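Local coordinates for protein aclacinomycin-N/aclacinomycin-A oxidase (Streptomyces galilaeus, PDB 2IPI) that oxidises the terminal sugar of aclacinomycins in two successive steps of antibiotic biosynthesis, using a bicovalently attached FAD and molecular oxygen, at residues 291-296 / 303-308; 395-400 / 421-426. One frame throughout, in Å; residues are numbered along the deposited sequence.

Contact 1. Residues 291-296 / 303-308; sequences SVFYLN and ILLDIQ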
loop_
_atom_site.group_PDB
_atom_site.type_symbol
_atom_site.label_atom_id
_atom_site.label_comp_id
_atom_site.label_asym_id
_atom_site.label_seq_id
_atom_site.Cartn_x
_atom_site.Cartn_y
_atom_site.Cartn_z
ATOM N N SER A 291 1.223 -14.928 -2.839
ATOM C CA SER A 291 0.858 -14.972 -4.247
ATOM C C SER A 291 -0.013 -13.769 -4.619
ATOM O O SER A 291 -0.770 -13.272 -3.798
ATOM C CB SER A 291 0.126 -16.248 -4.651
ATOM O OG SER A 291 -1.210 -16.274 -4.204
ATOM N N VAL A 292 0.139 -13.386 -5.875
ATOM C CA VAL A 292 -0.675 -12.407 -6.569
ATOM C C VAL A 292 -1.326 -13.070 -7.785
ATOM O O VAL A 292 -0.616 -13.643 -8.609
ATOM C CB VAL A 292 0.149 -11.198 -7.022
ATOM C CG1 VAL A 292 -0.738 -10.183 -7.731
ATOM C CG2 VAL A 292 0.849 -10.574 -5.826
ATOM N N PHE A 293 -2.649 -13.015 -7.860
ATOM C CA PHE A 293 -3.309 -13.632 -9.032
ATOM C C PHE A 293 -3.699 -12.486 -9.952
ATOM O O PHE A 293 -4.601 -11.727 -9.628
ATOM C CB PHE A 293 -4.479 -14.512 -8.637
ATOM C CG PHE A 293 -4.816 -15.634 -9.627
ATOM C CD1 PHE A 293 -5.650 -16.664 -9.243
ATOM C CD2 PHE A 293 -4.283 -15.635 -10.902
ATOM C CE1 PHE A 293 -5.949 -17.701 -10.124
ATOM C CE2 PHE A 293 -4.576 -16.644 -11.799
ATOM C CZ PHE A 293 -5.419 -17.666 -11.398
ATOM N N TYR A 294 -2.993 -12.351 -11.075
ATOM C CA TYR A 294 -3.290 -11.255 -11.982
ATOM C C TYR A 294 -4.368 -11.712 -12.979
ATOM O O TYR A 294 -4.040 -12.433 -13.913
ATOM C CB TYR A 294 -2.073 -10.754 -12.752
ATOM C CG TYR A 294 -0.933 -10.250 -11.904
ATOM C CD1 TYR A 294 0.232 -11.003 -11.772
ATOM C CD2 TYR A 294 -1.023 -9.034 -11.237
ATOM C CE1 TYR A 294 1.283 -10.548 -10.997
ATOM C CE2 TYR A 294 0.024 -8.572 -10.456
ATOM C CZ TYR A 294 1.169 -9.339 -10.346
ATOM O OH TYR A 294 2.204 -8.878 -9.576
ATOM N N LEU A 295 -5.579 -11.252 -12.692
ATOM C CA LEU A 295 -6.707 -11.556 -13.568
ATOM C C LEU A 295 -6.817 -10.509 -14.677
ATOM O O LEU A 295 -7.638 -9.599 -14.589
ATOM C CB LEU A 295 -8.001 -11.669 -12.755
ATOM C CG LEU A 295 -7.874 -12.628 -11.560
ATOM C CD1 LEU A 295 -9.145 -12.662 -10.738
ATOM C CD2 LEU A 295 -7.511 -14.019 -12.072
ATOM N N ASN A 296 -5.973 -10.673 -15.679
ATOM C CA ASN A 296 -5.904 -9.836 -16.853
ATOM C C ASN A 296 -7.124 -9.978 -17.765
ATOM O O ASN A 296 -7.792 -11.010 -17.743
ATOM C CB ASN A 296 -4.658 -10.191 -17.679
ATOM C CG ASN A 296 -3.358 -9.978 -16.937
ATOM O OD1 ASN A 296 -3.032 -8.876 -16.501
ATOM N ND2 ASN A 296 -2.580 -11.041 -16.804
ATOM N N ILE A 303 -4.231 -15.084 -17.828
ATOM C CA ILE A 303 -4.291 -14.814 -16.410
ATOM C C ILE A 303 -3.087 -15.487 -15.748
ATOM O O ILE A 303 -2.630 -16.554 -16.159
ATOM C CB ILE A 303 -5.570 -15.312 -15.725
ATOM C CG1 ILE A 303 -5.802 -16.820 -15.819
ATOM C CG2 ILE A 303 -6.793 -14.560 -16.249
ATOM C CD1 ILE A 303 -6.964 -17.330 -15.010
ATOM N N LEU A 304 -2.530 -14.834 -14.731
ATOM C CA LEU A 304 -1.270 -15.361 -14.195
ATOM C C LEU A 304 -1.286 -15.388 -12.679
ATOM O O LEU A 304 -1.599 -14.403 -12.013
ATOM C CB LEU A 304 -0.134 -14.517 -14.754
ATOM C CG LEU A 304 1.305 -14.785 -14.369
ATOM C CD1 LEU A 304 2.199 -14.385 -15.541
ATOM C CD2 LEU A 304 1.675 -14.004 -13.120
ATOM N N LEU A 305 -0.944 -16.535 -12.128
ATOM C CA LEU A 305 -0.819 -16.732 -10.684
ATOM C C LEU A 305 0.671 -16.703 -10.321
ATOM O O LEU A 305 1.381 -17.624 -10.731
ATOM C CB LEU A 305 -1.461 -18.045 -10.295
ATOM C CG LEU A 305 -2.212 -18.309 -9.007
ATOM C CD1 LEU A 305 -1.708 -19.579 -8.314
ATOM C CD2 LEU A 305 -2.139 -17.122 -8.050
ATOM N N ASP A 306 1.124 -15.690 -9.603
ATOM C CA ASP A 306 2.532 -15.505 -9.259
ATOM C C ASP A 306 2.775 -15.800 -7.786
ATOM O O ASP A 306 2.412 -15.037 -6.895
ATOM C CB ASP A 306 2.974 -14.096 -9.638
ATOM C CG ASP A 306 4.458 -13.835 -9.468
ATOM O OD1 ASP A 306 4.907 -12.738 -9.855
ATOM O OD2 ASP A 306 5.188 -14.701 -8.951
ATOM N N ILE A 307 3.416 -16.925 -7.498
ATOM C CA ILE A 307 3.525 -17.432 -6.141
ATOM C C ILE A 307 4.963 -17.447 -5.636
ATOM O O ILE A 307 5.914 -17.693 -6.385
ATOM C CB ILE A 307 2.898 -18.843 -6.083
ATOM C CG1 ILE A 307 3.845 -19.920 -5.554
ATOM C CG2 ILE A 307 2.316 -19.277 -7.426
ATOM C CD1 ILE A 307 3.207 -21.299 -5.507
ATOM N N GLN A 308 5.174 -17.171 -4.343
ATOM C CA GLN A 308 6.565 -17.241 -3.879
ATOM C C GLN A 308 6.635 -17.721 -2.432
ATOM O O GLN A 308 5.650 -17.626 -1.709
ATOM C CB GLN A 308 7.264 -15.899 -4.050
ATOM C CG GLN A 308 6.832 -14.826 -3.064
ATOM C CD GLN A 308 7.284 -13.437 -3.474
ATOM O OE1 GLN A 308 8.466 -13.076 -3.370
ATOM N NE2 GLN A 308 6.320 -12.656 -3.945
#
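Phe293 and Leu305 face each other as a non-hydrogen-bonded pair in an antiparallel beta hairpin, the 290-296 and 302-310 strands of the seven-stranded sheet beside the substrate pocket. Strand directions 173° apart and paired backbone bonds at Val292/Asp306 and Tyr294/Leu304 establish the register; the shortest runs from Tyr294 N to Leu304 O at 2.7 Å. Phe293 CG is anti to the backbone N (chi1 -154°), and the end of the side chain comes nearer the neighbouring strand than its base. The two side chains cross at about a right angle, Leu305 CG standing 3.7 Å from the Phe293 ring centroid, almost on the ring normal, a CH-pi contact. Leu295 CD2 lies against the opposite face, nearer the rim. Both faces of the Phe293 ring are thus covered by leucine side chains, and its CD2 edge meets Leu304 O at 3.2 Å near the ring plane. Ile303 CD1 approaches CZ obliquely. Ser291, Leu305 and Ile307 on this surface pack on helix 316-327, while Phe293 meets Trp255.

The other surface carries Val292, Tyr294, Leu304 and Asp306; of these Tyr294 lines the ligand pocket and touches the bound aclacinomycin. Tyr294 and Leu304 lie side by side and point the same way, with Leu304 CD2 in plane at the ring edge, 3.6 Å from Tyr294 CD1. Val292 CG1 rests over one ring face, offset toward the rim. Asp306 reaches Arg250 in a long, weak ion pair. On the helix-facing surface, Ser291 OG is buried with no polar partner in the model, and Leu305 CD2 is 4.0 Å from that oxygen.

Contact 2. Residues 395-400 / 421-426; sequences SLYSYG and KVWMSA. With AKY (methyl (2S,4R)-2-ethyl-2,5,7-trihydroxy-6,11-dioxo-4-{[2,3,6-trideoxy-4-O-{2,6-dideoxy-4-O-[(2S,6S)-6-methyl-5-oxotetrahydro-2h -pyran-2-yl]-alpha-D-lyxo-hexopyranosyl}-3-(dimethylamino)-D-ribo-hexopyranosyl]oxy}-1,2,3,4,6,11-hexahydrotetracene-1-c arboxylate), chain E.
This is a buried antiparallel strand pairing in the seven-stranded sheet, joining strand 391-398 to strand 420-428, and its Tyr397 and Trp423 form part of the wall of the pocket holding the terminal sugar of the bound ligand. Strand directions differ by 158°, and two hydrogen-bonded pairs, Ser395/Trp423 and Tyr397/Lys421, flank the non-hydrogen-bonded pair Leu396/Val422. Tyr397 N reaches Lys421 O at 2.8 Å, and the same oxygen lies in the plane of the Tyr397 ring at its edge, 3.1 Å from CD1. Tyr397 CG is anti to its carbonyl carbon (chi1 -57°). The side chain lies beside that of Trp423, pointing the same way, with CE1 4.1 Å from Trp423 CB. The terminal sugar of the ligand sits over one face of the indole, with C39 above the ring centre and C41 also over this face, while Ser425 CB lies against the opposite face. Tyr397 OH is 3.2 Å from ligand C40 and has no hydrogen-bonding partner in the model.

At the far end, the bent chain of Lys421 carries its CE over one face of the Tyr399 ring, 3.9 Å from the centroid and offset toward the rim. Its NZ is hydrogen-bonded to Tyr367 OH and weakly to a water that also meets Tyr399 OH at 2.9 Å. On the other sheet surface, Leu396 CD2 and Val422 CG1 lie side by side at 3.8 Å, against Trp372. Tyr469 OH and Thr427 OG1 hydrogen-bond the ligand; Tyr397 and Tyr469, both experimentally identified proton acceptors, place this pairing in the active site of a berberine-bridge-type, bicovalent FAD oxidase.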
loop_
_atom_site.group_PDB
_atom_site.type_symbol
_atom_site.label_atom_id
_atom_site.label_comp_id
_atom_site.label_asym_id
_atom_site.label_seq_id
_atom_site.Cartn_x
_atom_site.Cartn_y
_atom_site.Cartn_z
ATOM N N SER A 395 -6.415 -8.014 -9.483
ATOM C CA SER A 395 -5.378 -8.756 -8.769
ATOM C C SER A 395 -5.908 -9.256 -7.434
ATOM O O SER A 395 -6.518 -8.512 -6.657
ATOM C CB SER A 395 -4.162 -7.862 -8.562
ATOM O OG SER A 395 -3.597 -7.458 -9.787
ATOM N N LEU A 396 -5.683 -10.518 -7.131
ATOM C CA LEU A 396 -6.051 -11.080 -5.845
ATOM C C LEU A 396 -4.767 -11.438 -5.092
ATOM O O LEU A 396 -3.937 -12.159 -5.648
ATOM C CB LEU A 396 -6.945 -12.314 -5.954
ATOM C CG LEU A 396 -8.064 -12.252 -6.994
ATOM C CD1 LEU A 396 -8.656 -13.644 -7.224
ATOM C CD2 LEU A 396 -9.139 -11.275 -6.551
ATOM N N TYR A 397 -4.630 -10.928 -3.874
ATOM C CA TYR A 397 -3.470 -11.183 -3.031
ATOM C C TYR A 397 -3.772 -12.119 -1.872
ATOM O O TYR A 397 -4.723 -11.906 -1.119
ATOM C CB TYR A 397 -2.913 -9.862 -2.452
ATOM C CG TYR A 397 -2.561 -8.899 -3.555
ATOM C CD1 TYR A 397 -3.545 -8.149 -4.212
ATOM C CD2 TYR A 397 -1.245 -8.748 -3.950
ATOM C CE1 TYR A 397 -3.205 -7.273 -5.226
ATOM C CE2 TYR A 397 -0.901 -7.875 -4.963
ATOM C CZ TYR A 397 -1.882 -7.141 -5.601
ATOM O OH TYR A 397 -1.521 -6.270 -6.605
ATOM N N SER A 398 -2.947 -13.153 -1.736
ATOM C CA SER A 398 -3.005 -13.946 -0.511
ATOM C C SER A 398 -2.691 -12.973 0.640
ATOM O O SER A 398 -1.818 -12.114 0.451
ATOM C CB SER A 398 -2.062 -15.136 -0.543
ATOM O OG SER A 398 -0.703 -14.731 -0.614
ATOM N N TYR A 399 -3.398 -13.089 1.743
ATOM C CA TYR A 399 -3.309 -12.140 2.856
ATOM C C TYR A 399 -3.591 -12.846 4.173
ATOM O O TYR A 399 -3.587 -14.077 4.278
ATOM C CB TYR A 399 -4.284 -10.980 2.674
ATOM C CG TYR A 399 -3.905 -9.678 3.344
ATOM C CD1 TYR A 399 -4.797 -9.062 4.220
ATOM C CD2 TYR A 399 -2.691 -9.037 3.130
ATOM C CE1 TYR A 399 -4.497 -7.867 4.861
ATOM C CE2 TYR A 399 -2.380 -7.841 3.758
ATOM C CZ TYR A 399 -3.283 -7.259 4.621
ATOM O OH TYR A 399 -2.966 -6.069 5.244
ATOM N N GLY A 400 -3.839 -12.053 5.225
ATOM C CA GLY A 400 -4.124 -12.684 6.514
ATOM C C GLY A 400 -2.829 -13.046 7.215
ATOM O O GLY A 400 -1.916 -12.215 7.279
ATOM N N LYS A 421 -6.713 -9.771 -0.308
ATOM C CA LYS A 421 -6.862 -8.364 -0.669
ATOM C C LYS A 421 -6.977 -8.211 -2.187
ATOM O O LYS A 421 -6.247 -8.886 -2.916
ATOM C CB LYS A 421 -5.654 -7.583 -0.176
ATOM C CG LYS A 421 -5.985 -6.377 0.695
ATOM C CD LYS A 421 -4.900 -5.335 0.468
ATOM C CE LYS A 421 -3.981 -5.308 1.686
ATOM N NZ LYS A 421 -3.850 -3.985 2.317
ATOM N N VAL A 422 -7.834 -7.315 -2.662
ATOM C CA VAL A 422 -7.952 -7.154 -4.119
ATOM C C VAL A 422 -7.674 -5.718 -4.535
ATOM O O VAL A 422 -7.968 -4.768 -3.815
ATOM C CB VAL A 422 -9.312 -7.621 -4.676
ATOM C CG1 VAL A 422 -9.916 -8.725 -3.813
ATOM C CG2 VAL A 422 -10.312 -6.488 -4.802
ATOM N N TRP A 423 -7.075 -5.531 -5.701
ATOM C CA TRP A 423 -6.785 -4.217 -6.266
ATOM C C TRP A 423 -7.191 -4.182 -7.732
ATOM O O TRP A 423 -6.596 -4.917 -8.526
ATOM C CB TRP A 423 -5.299 -3.882 -6.160
ATOM C CG TRP A 423 -4.886 -2.494 -6.568
ATOM C CD1 TRP A 423 -5.244 -1.341 -5.936
ATOM C CD2 TRP A 423 -4.055 -2.112 -7.671
ATOM N NE1 TRP A 423 -4.683 -0.266 -6.584
ATOM C CE2 TRP A 423 -3.947 -0.711 -7.653
ATOM C CE3 TRP A 423 -3.384 -2.812 -8.683
ATOM C CZ2 TRP A 423 -3.208 0.004 -8.591
ATOM C CZ3 TRP A 423 -2.649 -2.105 -9.612
ATOM C CH2 TRP A 423 -2.556 -0.704 -9.572
ATOM N N MET A 424 -8.172 -3.358 -8.095
ATOM C CA MET A 424 -8.575 -3.344 -9.509
ATOM C C MET A 424 -8.185 -2.037 -10.184
ATOM O O MET A 424 -8.268 -0.964 -9.586
ATOM C CB MET A 424 -10.076 -3.534 -9.673
ATOM C CG MET A 424 -10.667 -4.597 -8.760
ATOM S SD MET A 424 -12.437 -4.745 -9.093
ATOM C CE MET A 424 -12.802 -6.203 -8.129
ATOM N N SER A 425 -7.767 -2.162 -11.445
ATOM C CA SER A 425 -7.268 -1.022 -12.181
ATOM C C SER A 425 -7.553 -1.081 -13.683
ATOM O O SER A 425 -7.896 -2.135 -14.208
ATOM C CB SER A 425 -5.744 -0.904 -11.998
ATOM O OG SER A 425 -5.084 -1.958 -12.689
ATOM N N ALA A 426 -7.379 0.082 -14.272
ATOM C CA ALA A 426 -7.279 0.420 -15.670
ATOM C C ALA A 426 -6.017 1.276 -15.823
ATOM O O ALA A 426 -5.761 2.150 -14.988
ATOM C CB ALA A 426 -8.472 1.191 -16.206
HETATM O O15 AKY E . -0.696 -3.812 -3.442
HETATM C C42 AKY E . -0.182 -3.535 -4.541
HETATM C C40 AKY E . 0.769 -4.589 -5.159
HETATM C C38 AKY E . 1.262 -4.272 -6.512
HETATM C C39 AKY E . -0.675 -2.362 -5.483
HETATM C C41 AKY E . -1.867 -1.820 -5.778
HETATM O O14 AKY E . 0.231 -2.000 -6.499
HETATM C C37 AKY E . 0.666 -3.126 -7.251
HETATM O O13 AKY E . 1.523 -2.780 -8.309
HETATM C C35 AKY E . 0.897 -2.431 -9.509
HETATM C C34 AKY E . 1.022 -3.518 -10.582
HETATM C C36 AKY E . 1.081 -4.834 -10.027
HETATM O O11 AKY E . 2.178 -3.315 -11.561
HETATM C C33 AKY E . 1.327 -1.058 -9.994
HETATM O O12 AKY E . 1.184 0.096 -9.018
HETATM C C32 AKY E . 2.505 -1.064 -10.746
HETATM C C31 AKY E . 2.378 -1.849 -11.908
HETATM O O7 AKY E . 1.122 -3.028 -18.170
HETATM C C7 AKY E . 1.957 -2.358 -19.115
HETATM C C8 AKY E . 3.289 -3.001 -19.140
HETATM C C9 AKY E . 3.259 -4.239 -20.000
HETATM O O9 AKY E . 2.171 -4.985 -19.572
HETATM C C13 AKY E . 4.568 -4.931 -19.885
HETATM C C14 AKY E . 4.676 -5.301 -18.404
HETATM C C20 AKY E . 1.260 -2.472 -20.433
HETATM C C19 AKY E . 1.738 -3.214 -21.516
HETATM C C10 AKY E . 3.126 -3.797 -21.407
HETATM C C11 AKY E . 1.053 -3.221 -22.731
HETATM C C18 AKY E . -0.114 -2.472 -22.889
HETATM C C17 AKY E . -0.604 -1.717 -21.816
HETATM C C6 AKY E . 0.086 -1.741 -20.609
HETATM O O6 AKY E . -0.356 -1.020 -19.557
HETATM C C12 AKY E . -0.762 -2.447 -24.144
HETATM O O3 AKY E . -0.349 -3.123 -25.112
HETATM C C15 AKY E . -1.905 -1.627 -24.312
HETATM C C1 AKY E . -2.504 -1.547 -25.568
HETATM C C2 AKY E . -3.601 -0.717 -25.804
HETATM C C3 AKY E . -4.099 0.031 -24.737
HETATM C C16 AKY E . -2.399 -0.860 -23.234
HETATM C C5 AKY E . -1.749 -0.904 -21.981
HETATM O O5 AKY E . -2.078 -0.226 -20.987
HETATM C C4 AKY E . -3.511 -0.039 -23.477
HETATM O O4 AKY E . -4.041 0.729 -22.491
HETATM O O18 AKY E . 1.366 -1.437 -12.840
HETATM C C45 AKY E . 0.873 -2.213 -17.015
HETATM C C43 AKY E . 4.103 -2.669 -21.729
HETATM O O16 AKY E . 3.858 -1.496 -21.428
HETATM O O17 AKY E . 5.270 -2.928 -22.388
HETATM C C44 AKY E . 5.256 -2.175 -23.607
HETATM O O19 AKY E . 2.045 -1.707 -16.425
HETATM C C47 AKY E . 0.033 -2.369 -14.637
HETATM N N11 AKY E . -1.099 -1.532 -14.199
HETATM C C52 AKY E . -2.127 -2.103 -13.399
HETATM C C51 AKY E . -0.854 -0.151 -13.953
HETATM C C46 AKY E . 0.076 -3.034 -16.007
HETATM C C48 AKY E . 1.445 -2.113 -14.109
HETATM C C49 AKY E . 2.216 -1.234 -15.078
HETATM C C50 AKY E . 2.410 0.260 -14.788
HETATM O O HOH W 1 -1.596 -3.547 4.713
#

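Overall arrangement
Both contacts are buried strand pairings of one antiparallel sheet, and contact 1 closes along the chain before contact 2 opens. Their centres are 10 Å apart, and strands 290-296 and 391-398 are neighbours: Phe293 N lies 2.7 Å from Leu396 O, and Ser291 N 2.9 Å from Ser398 OG, both probable hydrogen bonds. Contact 1 is a hairpin, with some partly exposed residues and mainly aliphatic-aromatic packing; contact 2 joins segments with 20 residues between them, is wholly buried, and adds lysine, water and ligand. Val292 CG2 packs 3.3 Å from Tyr397 CE2, so Val292 of the hairpin rests directly on a proton acceptor, while Tyr294 touches the ligand itself.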